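PDB 4FMR: uncharacterized protein from Bacteroides vulgatus, which is of unknown function but probably binds DNA, pairing an HU/IHF-like DNA-binding domain with an Ig-like domain. Local coordinates for residues B[112-115]-B[116-119]; B[174-177]-B[178-181]; B[218-222]-B[223-227]. All blocks are in the same frame, centred on the assembly; numbering follows the deposited sequence.

Interaction 1. Residues B[112-115]-B[116-119]; sequences LREA and IKDT
The carbonyl O of A115 is gripped twice at the C-terminal part of helix 110-117, within the HU/IHF-like part of the chain: T119 OG1 donates to A115 O at 2.7 Å, from above the carbonyl plane, and D118 N adds a weak bond at 3.0 Å. Threonine suits the place because its hydroxyl can donate to A115 O and also bond N4 ND2 of strand 4-12; chi1 -50° sets OG1 beside its own N, turned back to the helix. A valine in place of T119 would probably take from A115 O its shortest bond and leave N4 ND2 without this mate. One turn earlier the helix is regular, I116 N meeting L112 O at 2.9 Å. M70 of the second subunit packs on A115, whose small methyl is consistent with that approach. On the polar face, the E114 and K117 side chains run alongside each other in one direction, their bridge long at 3.5 Å from OE1 to NZ. E114 OE2 takes R113 NH2 at 3.1 Å, so the carboxylate sits between two cations. R113 NE reaches across to D208 of the second subunit, tying this network to the dimer. A water donates to E114 O at 2.7 Å and, weakly, to D118 OD1.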
ATOM      1  N   LEU B 112       7.147  -4.723 -10.237  1.00 33.21           N
ATOM      2  CA  LEU B 112       5.897  -5.427 -10.028  1.00 31.79           C
ATOM      3  C   LEU B 112       4.946  -5.180 -11.173  1.00 37.01           C
ATOM      4  O   LEU B 112       4.333  -6.140 -11.647  1.00 38.85           O
ATOM      5  CB  LEU B 112       5.249  -5.062  -8.686  1.00 30.43           C
ATOM      6  CG  LEU B 112       6.043  -5.546  -7.451  1.00 32.56           C
ATOM      7  CD1 LEU B 112       5.324  -5.178  -6.159  1.00 29.75           C
ATOM      8  CD2 LEU B 112       6.360  -7.046  -7.540  1.00 32.05           C
ATOM      9  N   ARG B 113       4.883  -3.939 -11.689  1.00 34.68           N
ATOM     10  CA  ARG B 113       4.011  -3.617 -12.820  1.00 35.97           C
ATOM     11  C   ARG B 113       4.417  -4.440 -14.080  1.00 41.63           C
ATOM     12  O   ARG B 113       3.538  -4.987 -14.763  1.00 42.52           O
ATOM     13  CB  ARG B 113       4.020  -2.115 -13.116  1.00 35.71           C
ATOM     14  CG  ARG B 113       3.010  -1.739 -14.206  1.00 43.08           C
ATOM     15  CD  ARG B 113       3.130  -0.327 -14.729  1.00 44.99           C
ATOM     16  NE  ARG B 113       4.452  -0.018 -15.286  1.00 45.91           N
ATOM     17  CZ  ARG B 113       4.815  -0.215 -16.550  1.00 64.43           C
ATOM     18  NH1 ARG B 113       3.977  -0.788 -17.407  1.00 57.46           N
ATOM     19  NH2 ARG B 113       6.029   0.127 -16.958  1.00 50.00           N
ATOM     20  N   GLU B 114       5.738  -4.555 -14.353  1.00 36.93           N
ATOM     21  CA  GLU B 114       6.260  -5.329 -15.480  1.00 37.34           C
ATOM     22  C   GLU B 114       5.957  -6.815 -15.275  1.00 41.24           C
ATOM     23  O   GLU B 114       5.503  -7.461 -16.205  1.00 43.22           O
ATOM     24  CB  GLU B 114       7.776  -5.103 -15.664  1.00 38.43           C
ATOM     25  CG  GLU B 114       8.165  -3.686 -16.070  1.00 51.89           C
ATOM     26  CD  GLU B 114       7.919  -3.268 -17.509  1.00 86.80           C
ATOM     27  OE1 GLU B 114       7.665  -4.149 -18.362  1.00 97.50           O
ATOM     28  OE2 GLU B 114       8.048  -2.056 -17.797  1.00 88.00           O
ATOM     29  N   ALA B 115       6.138  -7.337 -14.049  1.00 37.40           N
ATOM     30  CA  ALA B 115       5.838  -8.743 -13.704  1.00 37.62           C
ATOM     31  C   ALA B 115       4.331  -9.065 -13.904  1.00 39.16           C
ATOM     32  O   ALA B 115       4.004 -10.137 -14.400  1.00 36.59           O
ATOM     33  CB  ALA B 115       6.247  -9.025 -12.262  1.00 37.50           C
ATOM     34  N   ILE B 116       3.428  -8.109 -13.550  1.00 36.32           N
ATOM     35  CA  ILE B 116       1.966  -8.225 -13.741  1.00 36.90           C
ATOM     36  C   ILE B 116       1.647  -8.433 -15.235  1.00 45.28           C
ATOM     37  O   ILE B 116       0.727  -9.191 -15.558  1.00 46.29           O
ATOM     38  CB  ILE B 116       1.221  -6.993 -13.151  1.00 37.93           C
ATOM     39  CG1 ILE B 116       1.147  -7.112 -11.617  1.00 36.01           C
ATOM     40  CG2 ILE B 116      -0.188  -6.834 -13.757  1.00 38.43           C
ATOM     41  CD1 ILE B 116       0.825  -5.843 -10.866  1.00 40.27           C
ATOM     42  N   LYS B 117       2.428  -7.794 -16.143  1.00 44.28           N
ATOM     43  CA  LYS B 117       2.264  -7.941 -17.601  1.00 45.48           C
ATOM     44  C   LYS B 117       2.510  -9.387 -18.055  1.00 48.57           C
ATOM     45  O   LYS B 117       1.867  -9.827 -19.010  1.00 48.69           O
ATOM     46  CB  LYS B 117       3.204  -6.999 -18.378  1.00 48.74           C
ATOM     47  CG  LYS B 117       2.854  -5.513 -18.275  1.00 62.63           C
ATOM     48  CD  LYS B 117       3.327  -4.693 -19.499  1.00 71.86           C
ATOM     49  CE  LYS B 117       4.827  -4.605 -19.669  1.00 80.47           C
ATOM     50  NZ  LYS B 117       5.224  -3.776 -20.839  1.00 88.88           N
ATOM     51  N   ASP B 118       3.449 -10.115 -17.391  1.00 44.49           N
ATOM     52  CA  ASP B 118       3.759 -11.527 -17.697  1.00 45.44           C
ATOM     53  C   ASP B 118       2.944 -12.496 -16.835  1.00 45.05           C
ATOM     54  O   ASP B 118       3.368 -13.628 -16.628  1.00 44.42           O
ATOM     55  CB  ASP B 118       5.259 -11.829 -17.481  1.00 48.34           C
ATOM     56  CG  ASP B 118       6.234 -11.166 -18.418  1.00 71.46           C
ATOM     57  OD1 ASP B 118       5.786 -10.616 -19.455  1.00 74.85           O
ATOM     58  OD2 ASP B 118       7.453 -11.209 -18.129  1.00 81.43           O
ATOM     59  N   THR B 119       1.802 -12.066 -16.321  1.00 40.47           N
ATOM     60  CA  THR B 119       1.015 -12.926 -15.451  1.00 40.09           C
ATOM     61  C   THR B 119      -0.389 -13.079 -16.003  1.00 49.03           C
ATOM     62  O   THR B 119      -1.038 -12.089 -16.346  1.00 51.35           O
ATOM     63  CB  THR B 119       1.014 -12.365 -14.016  1.00 38.77           C
ATOM     64  OG1 THR B 119       2.370 -12.091 -13.651  1.00 37.40           O
ATOM     65  CG2 THR B 119       0.360 -13.331 -12.974  1.00 29.97           C
TER
HETATM   66  O   HOH W   1       6.722  -7.710 -18.630  1.00 59.50           O

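Interaction 2. Residues B[174-177]-B[178-181]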
ATOM      1  N   LEU B 174      -5.048 -18.201  15.518  1.00 35.92           N
ATOM      2  CA  LEU B 174      -3.979 -17.636  14.694  1.00 35.52           C
ATOM      3  C   LEU B 174      -2.744 -18.459  14.891  1.00 37.48           C
ATOM      4  O   LEU B 174      -2.301 -18.618  16.026  1.00 36.92           O
ATOM      5  CB  LEU B 174      -3.699 -16.176  15.049  1.00 35.42           C
ATOM      6  CG  LEU B 174      -4.878 -15.223  14.904  1.00 40.68           C
ATOM      7  CD1 LEU B 174      -4.766 -14.123  15.919  1.00 41.05           C
ATOM      8  CD2 LEU B 174      -4.971 -14.685  13.493  1.00 41.33           C
ATOM      9  N   ALA B 175      -2.216 -19.024  13.812  1.00 33.66           N
ATOM     10  CA  ALA B 175      -1.001 -19.824  13.886  1.00 33.21           C
ATOM     11  C   ALA B 175       0.122 -19.051  13.217  1.00 34.94           C
ATOM     12  O   ALA B 175       0.007 -18.690  12.045  1.00 32.37           O
ATOM     13  CB  ALA B 175      -1.208 -21.194  13.235  1.00 33.99           C
ATOM     14  N   SER B 176       1.177 -18.752  13.980  1.00 32.35           N
ATOM     15  CA  SER B 176       2.354 -18.005  13.522  1.00 31.77           C
ATOM     16  C   SER B 176       3.122 -18.745  12.396  1.00 36.22           C
ATOM     17  O   SER B 176       3.525 -19.879  12.596  1.00 36.85           O
ATOM     18  CB  SER B 176       3.294 -17.772  14.704  1.00 34.46           C
ATOM     19  OG  SER B 176       4.495 -17.168  14.255  1.00 43.54           O
ATOM     20  N   ALA B 177       3.345 -18.103  11.238  1.00 32.76           N
ATOM     21  CA  ALA B 177       4.146 -18.699  10.165  1.00 33.44           C
ATOM     22  C   ALA B 177       5.612 -18.877  10.613  1.00 41.25           C
ATOM     23  O   ALA B 177       6.258 -19.845  10.206  1.00 43.31           O
ATOM     24  CB  ALA B 177       4.088 -17.837   8.903  1.00 33.36           C
ATOM     25  N   ALA B 178       6.121 -17.974  11.477  1.00 37.30           N
ATOM     26  CA  ALA B 178       7.502 -18.033  11.971  1.00 36.89           C
ATOM     27  C   ALA B 178       7.733 -19.201  12.927  1.00 43.62           C
ATOM     28  O   ALA B 178       8.716 -19.922  12.753  1.00 46.22           O
ATOM     29  CB  ALA B 178       7.872 -16.728  12.671  1.00 36.47           C
ATOM     30  N   THR B 179       6.854 -19.405  13.927  1.00 40.13           N
ATOM     31  CA  THR B 179       7.083 -20.464  14.930  1.00 40.88           C
ATOM     32  C   THR B 179       6.054 -21.626  14.954  1.00 42.54           C
ATOM     33  O   THR B 179       6.321 -22.653  15.586  1.00 41.94           O
ATOM     34  CB  THR B 179       7.046 -19.830  16.328  1.00 48.27           C
ATOM     35  OG1 THR B 179       5.746 -19.277  16.524  1.00 45.73           O
ATOM     36  CG2 THR B 179       8.122 -18.757  16.520  1.00 47.18           C
ATOM     37  N   GLY B 180       4.870 -21.413  14.385  1.00 37.69           N
ATOM     38  CA  GLY B 180       3.789 -22.388  14.437  1.00 38.27           C
ATOM     39  C   GLY B 180       2.928 -22.256  15.681  1.00 42.78           C
ATOM     40  O   GLY B 180       1.973 -23.023  15.871  1.00 44.58           O
ATOM     41  N   THR B 181       3.265 -21.291  16.552  1.00 37.90           N
ATOM     42  CA  THR B 181       2.559 -21.048  17.810  1.00 37.80           C
ATOM     43  C   THR B 181       1.127 -20.605  17.501  1.00 39.38           C
ATOM     44  O   THR B 181       0.895 -19.728  16.659  1.00 36.46           O
ATOM     45  CB  THR B 181       3.337 -20.032  18.637  1.00 49.50           C
ATOM     46  OG1 THR B 181       4.652 -20.542  18.809  1.00 54.24           O
ATOM     47  CG2 THR B 181       2.708 -19.757  20.003  1.00 49.82           C
TER
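S176 holds its OG anti to the backbone N (chi1 174°), and T179 sets OG1 between its own N and carbonyl carbon (chi1 62°); together these rotations turn both hydroxyls to the inner side of a tight hairpin loop. S176 OG then accepts T179 N at 3.3 Å in a nearly straight bond (167° at the hydrogen), with a weaker one from A178 N. The carbonyl O of the same serine receives G180 N at 2.7 Å. One residue thus uses side chain and main chain at once, which is the ST motif, and serine fits because its short hydroxyl reaches amides that have just begun to coil helically through A177 and A178. Those two alanines, both exposed, carry the chain round and offer only methyl groups. T179 OG1 and T181 OG1 share a hydrogen bond at 2.8 Å in which either could donate, and T179 OG1 also lies 3.4 Å from S176 CB. G180 reverses the coil with a positive phi, where a CB would collide with the carbonyl O of T179. The hairpin closes as S176 N donates to T181 O at 2.9 Å, supported by a CA-H contact from A175 to that oxygen. At the strand end of the contact, L174 lies buried against Y211 and L213 of strand 209-217 and I237 and I239 of strand 231-240. Strand 171-176 itself runs antiparallel between strands 182-184 and 209-217 of the Ig-like domain, bonded to them through T183 and M212.

Interaction 3. Residues B[218-222]-B[223-227]; sequences QYRGG and GGALL
Q218 and L227 close the neck of a glycine-rich hairpin loop that joins strands 209-217 and 231-240 of the Ig-like fold. Here the packing is tight: L227 N donates to Q218 O at 2.7 Å, in the carbonyl plane, and L226 folds CD2 against the same oxygen at 3.4 Å. Glutamine suits the neck because its amide serves both ways. OE1 is taken by the backbone N of D167, while NE2 reaches L227 O and K228 O through weak bonds. Next along, R220 crosses to the returning arm. With CG anti to the backbone N (chi1 -168°) and a bend at chi3, its NE meets A225 O at 2.6 Å, while NH2 adds a weak bond to that carbonyl. L227 CD2 lies over one face of the guanidinium, displaced to the side and 3.5 Å from NH1, a nonpolar methyl against a flat cation. Beyond R220 the loop is loose and exposed. Residues 221 to 224 are all glycine, bringing no side chains to pack. G222 turns with a positive phi, and at G224 a CB would run into R220 CD, so two of the four places are poorly suited to anything larger. Even so, G222 N donates to N160 OD1. Between the arms, a water accepts from R220 N at 3.1 Å and donates to G224 O at 2.9 Å.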
ATOM      1  N   GLN B 218     -19.108 -25.806  14.722  1.00 48.32           N
ATOM      2  CA  GLN B 218     -20.044 -26.924  14.550  1.00 49.67           C
ATOM      3  C   GLN B 218     -21.365 -26.407  13.928  1.00 57.08           C
ATOM      4  O   GLN B 218     -22.359 -27.137  13.858  1.00 58.30           O
ATOM      5  CB  GLN B 218     -20.289 -27.647  15.882  1.00 51.25           C
ATOM      6  CG  GLN B 218     -19.098 -28.476  16.305  1.00 54.78           C
ATOM      7  CD  GLN B 218     -19.184 -28.963  17.720  1.00 65.47           C
ATOM      8  OE1 GLN B 218     -19.015 -28.202  18.677  1.00 55.16           O
ATOM      9  NE2 GLN B 218     -19.370 -30.260  17.880  1.00 56.73           N
ATOM     10  N   TYR B 219     -21.358 -25.140  13.474  1.00 54.33           N
ATOM     11  CA  TYR B 219     -22.484 -24.491  12.813  1.00 55.63           C
ATOM     12  C   TYR B 219     -22.624 -25.056  11.408  1.00 65.67           C
ATOM     13  O   TYR B 219     -21.680 -24.975  10.619  1.00 64.79           O
ATOM     14  CB  TYR B 219     -22.300 -22.954  12.782  1.00 53.74           C
ATOM     15  CG  TYR B 219     -23.395 -22.219  12.033  1.00 52.96           C
ATOM     16  CD1 TYR B 219     -24.643 -21.997  12.616  1.00 54.99           C
ATOM     17  CD2 TYR B 219     -23.188 -21.756  10.737  1.00 52.55           C
ATOM     18  CE1 TYR B 219     -25.661 -21.345  11.920  1.00 56.39           C
ATOM     19  CE2 TYR B 219     -24.191 -21.092  10.036  1.00 54.00           C
ATOM     20  CZ  TYR B 219     -25.427 -20.884  10.629  1.00 63.64           C
ATOM     21  OH  TYR B 219     -26.409 -20.234   9.917  1.00 65.60           O
ATOM     22  N   ARG B 220     -23.809 -25.606  11.099  1.00 67.84           N
ATOM     23  CA  ARG B 220     -24.162 -26.219   9.813  1.00 70.76           C
ATOM     24  C   ARG B 220     -24.715 -25.184   8.828  1.00 79.05           C
ATOM     25  O   ARG B 220     -25.472 -24.290   9.237  1.00 78.15           O
ATOM     26  CB  ARG B 220     -25.220 -27.314  10.053  1.00 74.06           C
ATOM     27  CG  ARG B 220     -25.472 -28.232   8.857  1.00 84.75           C
ATOM     28  CD  ARG B 220     -26.691 -29.121   9.053  1.00 91.38           C
ATOM     29  NE  ARG B 220     -26.611 -29.955  10.256  1.00 90.29           N
ATOM     30  CZ  ARG B 220     -26.016 -31.144  10.315  1.00 94.66           C
ATOM     31  NH1 ARG B 220     -25.423 -31.653   9.242  1.00 73.84           N
ATOM     32  NH2 ARG B 220     -26.004 -31.830  11.454  1.00 77.30           N
ATOM     33  N   GLY B 221     -24.385 -25.367   7.541  1.00 79.27           N
ATOM     34  CA  GLY B 221     -24.855 -24.535   6.434  1.00 80.74           C
ATOM     35  C   GLY B 221     -26.353 -24.276   6.460  1.00 89.68           C
ATOM     36  O   GLY B 221     -27.154 -25.222   6.433  1.00 91.97           O
ATOM     37  N   GLY B 222     -26.711 -22.991   6.570  1.00 86.50           N
ATOM     38  CA  GLY B 222     -28.086 -22.509   6.644  1.00 87.75           C
ATOM     39  C   GLY B 222     -28.805 -23.019   7.875  1.00 94.15           C
ATOM     40  O   GLY B 222     -28.260 -22.974   8.987  1.00 92.51           O
ATOM     41  N   GLY B 223     -30.023 -23.520   7.661  1.00 93.63           N
ATOM     42  CA  GLY B 223     -30.837 -24.121   8.709  1.00 94.55           C
ATOM     43  C   GLY B 223     -30.324 -25.515   9.009  1.00 98.45           C
ATOM     44  O   GLY B 223     -29.754 -26.174   8.130  1.00 98.60           O
ATOM     45  N   GLY B 224     -30.490 -25.958  10.247  1.00 93.68           N
ATOM     46  CA  GLY B 224     -30.046 -27.296  10.619  1.00 92.94           C
ATOM     47  C   GLY B 224     -29.383 -27.433  11.970  1.00 91.50           C
ATOM     48  O   GLY B 224     -28.900 -26.447  12.542  1.00 88.77           O
ATOM     49  N   ALA B 225     -29.360 -28.693  12.469  1.00 85.75           N
ATOM     50  CA  ALA B 225     -28.761 -29.087  13.744  1.00 82.91           C
ATOM     51  C   ALA B 225     -27.238 -28.909  13.719  1.00 79.70           C
ATOM     52  O   ALA B 225     -26.611 -29.013  12.656  1.00 78.78           O
ATOM     53  CB  ALA B 225     -29.110 -30.532  14.055  1.00 85.36           C
ATOM     54  N   LEU B 226     -26.646 -28.629  14.891  1.00 70.33           N
ATOM     55  CA  LEU B 226     -25.203 -28.477  15.020  1.00 66.23           C
ATOM     56  C   LEU B 226     -24.505 -29.776  14.625  1.00 69.05           C
ATOM     57  O   LEU B 226     -25.017 -30.873  14.899  1.00 71.47           O
ATOM     58  CB  LEU B 226     -24.800 -28.059  16.450  1.00 64.69           C
ATOM     59  CG  LEU B 226     -25.148 -26.637  16.906  1.00 66.75           C
ATOM     60  CD1 LEU B 226     -24.879 -26.468  18.374  1.00 66.13           C
ATOM     61  CD2 LEU B 226     -24.368 -25.586  16.129  1.00 66.74           C
ATOM     62  N   LEU B 227     -23.381 -29.641  13.912  1.00 61.85           N
ATOM     63  CA  LEU B 227     -22.543 -30.753  13.463  1.00 60.48           C
ATOM     64  C   LEU B 227     -21.949 -31.460  14.662  1.00 65.08           C
ATOM     65  O   LEU B 227     -21.580 -30.795  15.633  1.00 63.79           O
ATOM     66  CB  LEU B 227     -21.415 -30.246  12.545  1.00 58.06           C
ATOM     67  CG  LEU B 227     -21.797 -29.511  11.260  1.00 60.99           C
ATOM     68  CD1 LEU B 227     -20.621 -28.703  10.738  1.00 58.10           C
ATOM     69  CD2 LEU B 227     -22.281 -30.475  10.187  1.00 63.79           C
TER
HETATM   70  O   HOH W   2     -26.482 -24.904  12.432  1.00 64.17           O

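Overall arrangement
The three contacts follow one another along the chain without nesting or crossing; interactions 2 and 3 each close a hairpin loop, while interaction 1 is a helix-end contact. Interaction 1 lies at the C-terminal part of helix 110-117 and leads into strand 119-126, in the putative DNA-binding part and against the second subunit. Interactions 2 and 3 belong to the Ig-like part, where no other subunit touches them. Interaction 2 links strands 171-176 and 182-184; interaction 3 links strands 209-217 and 231-240. All four strands share one sheet, and the two loops lie by opposite ends of strand 209-217, their nearest atoms about 16 Å apart. Interaction 1 stands about 20 Å from interaction 2, again between nearest atoms.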